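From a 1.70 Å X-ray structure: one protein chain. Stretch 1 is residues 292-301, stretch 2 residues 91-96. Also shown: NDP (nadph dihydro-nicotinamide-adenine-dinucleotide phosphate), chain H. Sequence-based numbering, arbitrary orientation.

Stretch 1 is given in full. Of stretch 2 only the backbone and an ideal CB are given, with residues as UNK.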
# COMPACT_ATOMS: atom_id res chain seq x y z
N ALA A 292 -20.71 11.02 -6.61
CA ALA A 292 -19.81 11.58 -7.61
C ALA A 292 -20.28 11.25 -9.04
O ALA A 292 -20.20 12.10 -9.93
CB ALA A 292 -18.37 11.11 -7.37
N LEU A 293 -20.77 10.03 -9.24
CA LEU A 293 -21.37 9.63 -10.51
C LEU A 293 -22.52 10.55 -10.90
O LEU A 293 -22.55 11.05 -12.03
CB LEU A 293 -21.86 8.19 -10.42
CG LEU A 293 -22.56 7.65 -11.66
CD1 LEU A 293 -21.66 7.63 -12.88
CD2 LEU A 293 -23.10 6.26 -11.31
N PHE A 294 -23.43 10.82 -9.97
CA PHE A 294 -24.56 11.69 -10.27
C PHE A 294 -24.13 13.15 -10.52
O PHE A 294 -24.67 13.79 -11.42
CB PHE A 294 -25.63 11.64 -9.18
CG PHE A 294 -26.35 10.32 -9.07
CD1 PHE A 294 -26.35 9.37 -10.13
CD2 PHE A 294 -27.10 10.05 -7.94
CE1 PHE A 294 -27.05 8.18 -10.00
CE2 PHE A 294 -27.81 8.85 -7.82
CZ PHE A 294 -27.77 7.92 -8.85
N VAL A 295 -23.12 13.64 -9.80
CA VAL A 295 -22.58 14.98 -10.09
C VAL A 295 -22.02 15.05 -11.51
O VAL A 295 -22.28 16.00 -12.26
CB VAL A 295 -21.52 15.39 -9.04
CG1 VAL A 295 -20.73 16.62 -9.49
CG2 VAL A 295 -22.20 15.64 -7.71
N HIS A 296 -21.26 14.01 -11.88
CA HIS A 296 -20.71 13.87 -13.23
C HIS A 296 -21.80 13.85 -14.30
O HIS A 296 -21.71 14.59 -15.28
CB HIS A 296 -19.80 12.63 -13.28
CG HIS A 296 -19.75 11.92 -14.60
ND1 HIS A 296 -18.85 12.26 -15.60
CD2 HIS A 296 -20.42 10.83 -15.06
CE1 HIS A 296 -18.99 11.42 -16.61
NE2 HIS A 296 -19.94 10.56 -16.31
N VAL A 297 -22.84 13.05 -14.08
CA VAL A 297 -23.95 12.98 -15.04
C VAL A 297 -24.65 14.34 -15.14
O VAL A 297 -24.94 14.80 -16.26
CB VAL A 297 -24.95 11.86 -14.70
CG1 VAL A 297 -26.15 11.88 -15.64
CG2 VAL A 297 -24.28 10.49 -14.81
N GLU A 298 -24.93 14.97 -13.99
CA GLU A 298 -25.54 16.31 -13.98
C GLU A 298 -24.74 17.31 -14.81
O GLU A 298 -25.31 18.09 -15.60
CB GLU A 298 -25.65 16.84 -12.56
CG GLU A 298 -26.77 16.22 -11.76
CD GLU A 298 -26.64 16.46 -10.27
OE1 GLU A 298 -25.86 17.33 -9.85
OE2 GLU A 298 -27.33 15.75 -9.51
N HIS A 299 -23.42 17.27 -14.64
CA HIS A 299 -22.51 18.20 -15.34
C HIS A 299 -22.57 17.97 -16.85
O HIS A 299 -22.69 18.93 -17.61
CB HIS A 299 -21.08 18.06 -14.79
CG HIS A 299 -20.07 18.95 -15.46
ND1 HIS A 299 -20.14 20.33 -15.40
CD2 HIS A 299 -18.97 18.66 -16.19
CE1 HIS A 299 -19.13 20.85 -16.07
NE2 HIS A 299 -18.41 19.86 -16.56
N GLN A 300 -22.55 16.71 -17.26
CA GLN A 300 -22.62 16.37 -18.69
C GLN A 300 -23.97 16.71 -19.31
O GLN A 300 -24.01 17.21 -20.44
CB GLN A 300 -22.27 14.89 -18.93
CG GLN A 300 -20.82 14.56 -18.60
CD GLN A 300 -19.80 15.48 -19.31
OE1 GLN A 300 -19.91 15.73 -20.51
NE2 GLN A 300 -18.82 15.99 -18.56
N ILE A 301 -25.05 16.45 -18.58
CA ILE A 301 -26.39 16.88 -19.03
C ILE A 301 -26.39 18.40 -19.25
O ILE A 301 -26.89 18.87 -20.28
CB ILE A 301 -27.50 16.48 -18.04
CG1 ILE A 301 -27.75 14.97 -18.10
CG2 ILE A 301 -28.81 17.20 -18.37
CD1 ILE A 301 -28.61 14.39 -16.99
N UNK A 91 -22.42 7.63 -25.90
CA UNK A 91 -22.25 6.86 -24.68
C UNK A 91 -21.10 7.47 -23.90
O UNK A 91 -19.95 7.50 -24.40
CB UNK A 91 -22.00 5.38 -24.98
N UNK A 92 -21.39 7.94 -22.70
CA UNK A 92 -20.45 8.66 -21.86
C UNK A 92 -19.99 7.73 -20.75
O UNK A 92 -20.82 7.23 -20.00
CB UNK A 92 -21.08 9.93 -21.29
N UNK A 93 -18.67 7.51 -20.62
CA UNK A 93 -18.16 6.65 -19.54
C UNK A 93 -17.88 7.48 -18.29
O UNK A 93 -17.78 8.69 -18.34
CB UNK A 93 -16.89 5.92 -19.98
N UNK A 94 -17.73 6.81 -17.15
CA UNK A 94 -17.43 7.50 -15.89
C UNK A 94 -15.92 7.69 -15.73
O UNK A 94 -15.15 6.73 -15.76
CB UNK A 94 -17.99 6.72 -14.70
N UNK A 95 -15.52 8.95 -15.61
CA UNK A 95 -14.15 9.33 -15.34
C UNK A 95 -14.26 10.35 -14.22
O UNK A 95 -15.00 11.32 -14.36
CB UNK A 95 -13.43 9.88 -16.57
N UNK A 96 -13.56 10.16 -13.10
CA UNK A 96 -13.71 11.04 -11.96
C UNK A 96 -12.56 10.81 -11.01
O UNK A 96 -12.07 9.68 -10.89
CB UNK A 96 -15.05 10.82 -11.26
PA NDP H . -8.71 4.67 -20.64
O1A NDP H . -9.56 4.62 -21.90
O2A NDP H . -8.39 6.02 -20.08
O5B NDP H . -7.36 3.93 -20.99
C5B NDP H . -7.28 2.72 -21.72
C4B NDP H . -5.84 2.47 -22.06
O4B NDP H . -5.77 1.17 -22.65
C3B NDP H . -5.25 3.45 -23.08
O3B NDP H . -3.90 3.69 -22.72
C2B NDP H . -5.34 2.67 -24.38
O2B NDP H . -4.37 3.02 -25.35
C1B NDP H . -5.05 1.28 -23.87
N9A NDP H . -5.50 0.28 -24.85
C8A NDP H . -6.74 -0.04 -25.26
N7A NDP H . -6.78 -0.99 -26.16
C5A NDP H . -5.46 -1.31 -26.35
C6A NDP H . -4.80 -2.22 -27.20
N6A NDP H . -5.47 -3.05 -28.04
N1A NDP H . -3.44 -2.29 -27.15
C2A NDP H . -2.79 -1.47 -26.32
N3A NDP H . -3.30 -0.56 -25.49
C4A NDP H . -4.65 -0.53 -25.54
O3 NDP H . -9.48 3.71 -19.60
PN NDP H . -9.33 3.86 -17.99
O1N NDP H . -7.89 3.97 -17.62
O2N NDP H . -10.29 4.87 -17.48
O5D NDP H . -9.96 2.45 -17.58
C5D NDP H . -9.30 1.26 -17.98
C4D NDP H . -10.17 0.05 -17.69
O4D NDP H . -10.15 -0.26 -16.29
C3D NDP H . -11.66 0.19 -17.98
O3D NDP H . -11.92 0.02 -19.39
C2D NDP H . -12.33 -0.88 -17.14
O2D NDP H . -12.45 -2.11 -17.89
C1D NDP H . -11.28 -1.07 -16.02
N1N NDP H . -11.80 -0.74 -14.69
C2N NDP H . -11.91 -1.70 -13.70
C3N NDP H . -12.37 -1.40 -12.45
C7N NDP H . -12.35 -2.38 -11.31
O7N NDP H . -13.04 -2.12 -10.31
N7N NDP H . -11.65 -3.49 -11.41
C4N NDP H . -12.84 -0.02 -12.16
C5N NDP H . -12.71 0.94 -13.29
C6N NDP H . -12.20 0.59 -14.45
P2B NDP H . -4.48 4.40 -26.18
O1X NDP H . -4.13 5.46 -25.17
O2X NDP H . -3.41 4.21 -27.24
O3X NDP H . -5.87 4.48 -26.70

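Position 91 has extended strand angles (phi/psi -108/119). Nothing of the helix 292-301 lies within 5.5 Å of its ideal CB. Stretch 1 sets no demand here, though a beta-branched or other apolar residue would fit a strand. The residue is L91.

Position 92 is also extended (-105/124), and its CA-to-CB bond points toward the helix. The ideal CB lies 5.1 Å from H296 NE2 and 5.4 Å from Q300 CG. That gap suits a small or medium side chain; valine or isoleucine would fit, and threonine as a small polar alternative. The residue is V92. V92 CG1 comes 3.9 Å from H296 CE1 and 4.3 Å from Q300 CG, so one methyl reaches both residues. The backbone contributes too: a water donates to V92 O (2.9 Å) and also hydrogen-bonds H296 NE2 (2.8 Å).

Position 93 turns its CB away from the helix. On that side lies the diphosphate of NDP, whose charge favours arginine or lysine. The residue is R93. R93 NH1 donates to NDP O2N at 2.8 Å and R93 NH2 to the same O2N at 3.2 Å, while NDP O1A lies over one face of the guanidinium. The carbonyl turns back to the helix, with R93 O 3.5 Å from H296 CE1.

Position 94 points its CB sideways. The ideal CB is 4.2 Å from L293 CD1 and 4.6 Å from H296 NE2. A long apolar side chain could lie along A292, L293 and H296; leucine, methionine or an aromatic would all serve. The residue is F94, and its end comes nearer the helix than its CB direction suggests. L293 CD1 sits over the ring face, 3.9 Å from the centroid of the F94 ring, a CH-pi contact. F94 CD1 lies over one face of the H296 ring, 3.6 Å from H296 CD2. The two rings meet obliquely, with planes at 58°.

Position 95 points away, with nothing of the helix within 5.5 Å of its ideal CB. Many residues would do. The residue is V95; its side chain stays clear of stretch 1.

Position 96 points toward the helix, with its ideal CB 5.1 Å from A292 CB. A small side chain such as aspartate, asparagine, serine or alanine would fit beside that methyl. The residue is D96, an N-cap whose side chain caps a backbone N just past the stretch. D96 OD2 lies 3.6 Å from A292 CB. One water donates to both D96 OD1 (2.7 Å) and A292 O (2.8 Å).

Stretch 2 91-96: LVRFVD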
# COMPACT_ATOMS: atom_id res chain seq x y z
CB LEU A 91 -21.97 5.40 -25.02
CG LEU A 91 -21.54 4.48 -23.87
CD1 LEU A 91 -22.65 4.37 -22.84
CD2 LEU A 91 -21.22 3.10 -24.43
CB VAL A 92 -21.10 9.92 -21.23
CG1 VAL A 92 -20.16 10.59 -20.23
CG2 VAL A 92 -21.51 10.90 -22.31
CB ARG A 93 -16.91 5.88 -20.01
CG ARG A 93 -15.64 6.72 -20.06
CD ARG A 93 -14.57 6.06 -20.94
NE ARG A 93 -13.28 6.68 -20.74
CZ ARG A 93 -12.39 6.30 -19.82
NH1 ARG A 93 -12.64 5.30 -18.98
NH2 ARG A 93 -11.26 6.95 -19.72
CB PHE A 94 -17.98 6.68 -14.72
CG PHE A 94 -17.92 7.35 -13.36
CD1 PHE A 94 -18.14 8.71 -13.18
CD2 PHE A 94 -17.67 6.57 -12.23
CE1 PHE A 94 -18.09 9.29 -11.92
CE2 PHE A 94 -17.63 7.16 -10.96
CZ PHE A 94 -17.84 8.51 -10.82
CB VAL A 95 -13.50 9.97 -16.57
CG1 VAL A 95 -12.11 10.52 -16.25
CG2 VAL A 95 -13.39 8.96 -17.70
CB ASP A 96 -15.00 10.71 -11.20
CG ASP A 96 -15.38 11.77 -10.17
OD1 ASP A 96 -15.91 12.81 -10.60
OD2 ASP A 96 -15.14 11.56 -8.96
O HOH W 1 -21.03 8.17 -17.31
O HOH W 2 -18.19 14.03 -9.86
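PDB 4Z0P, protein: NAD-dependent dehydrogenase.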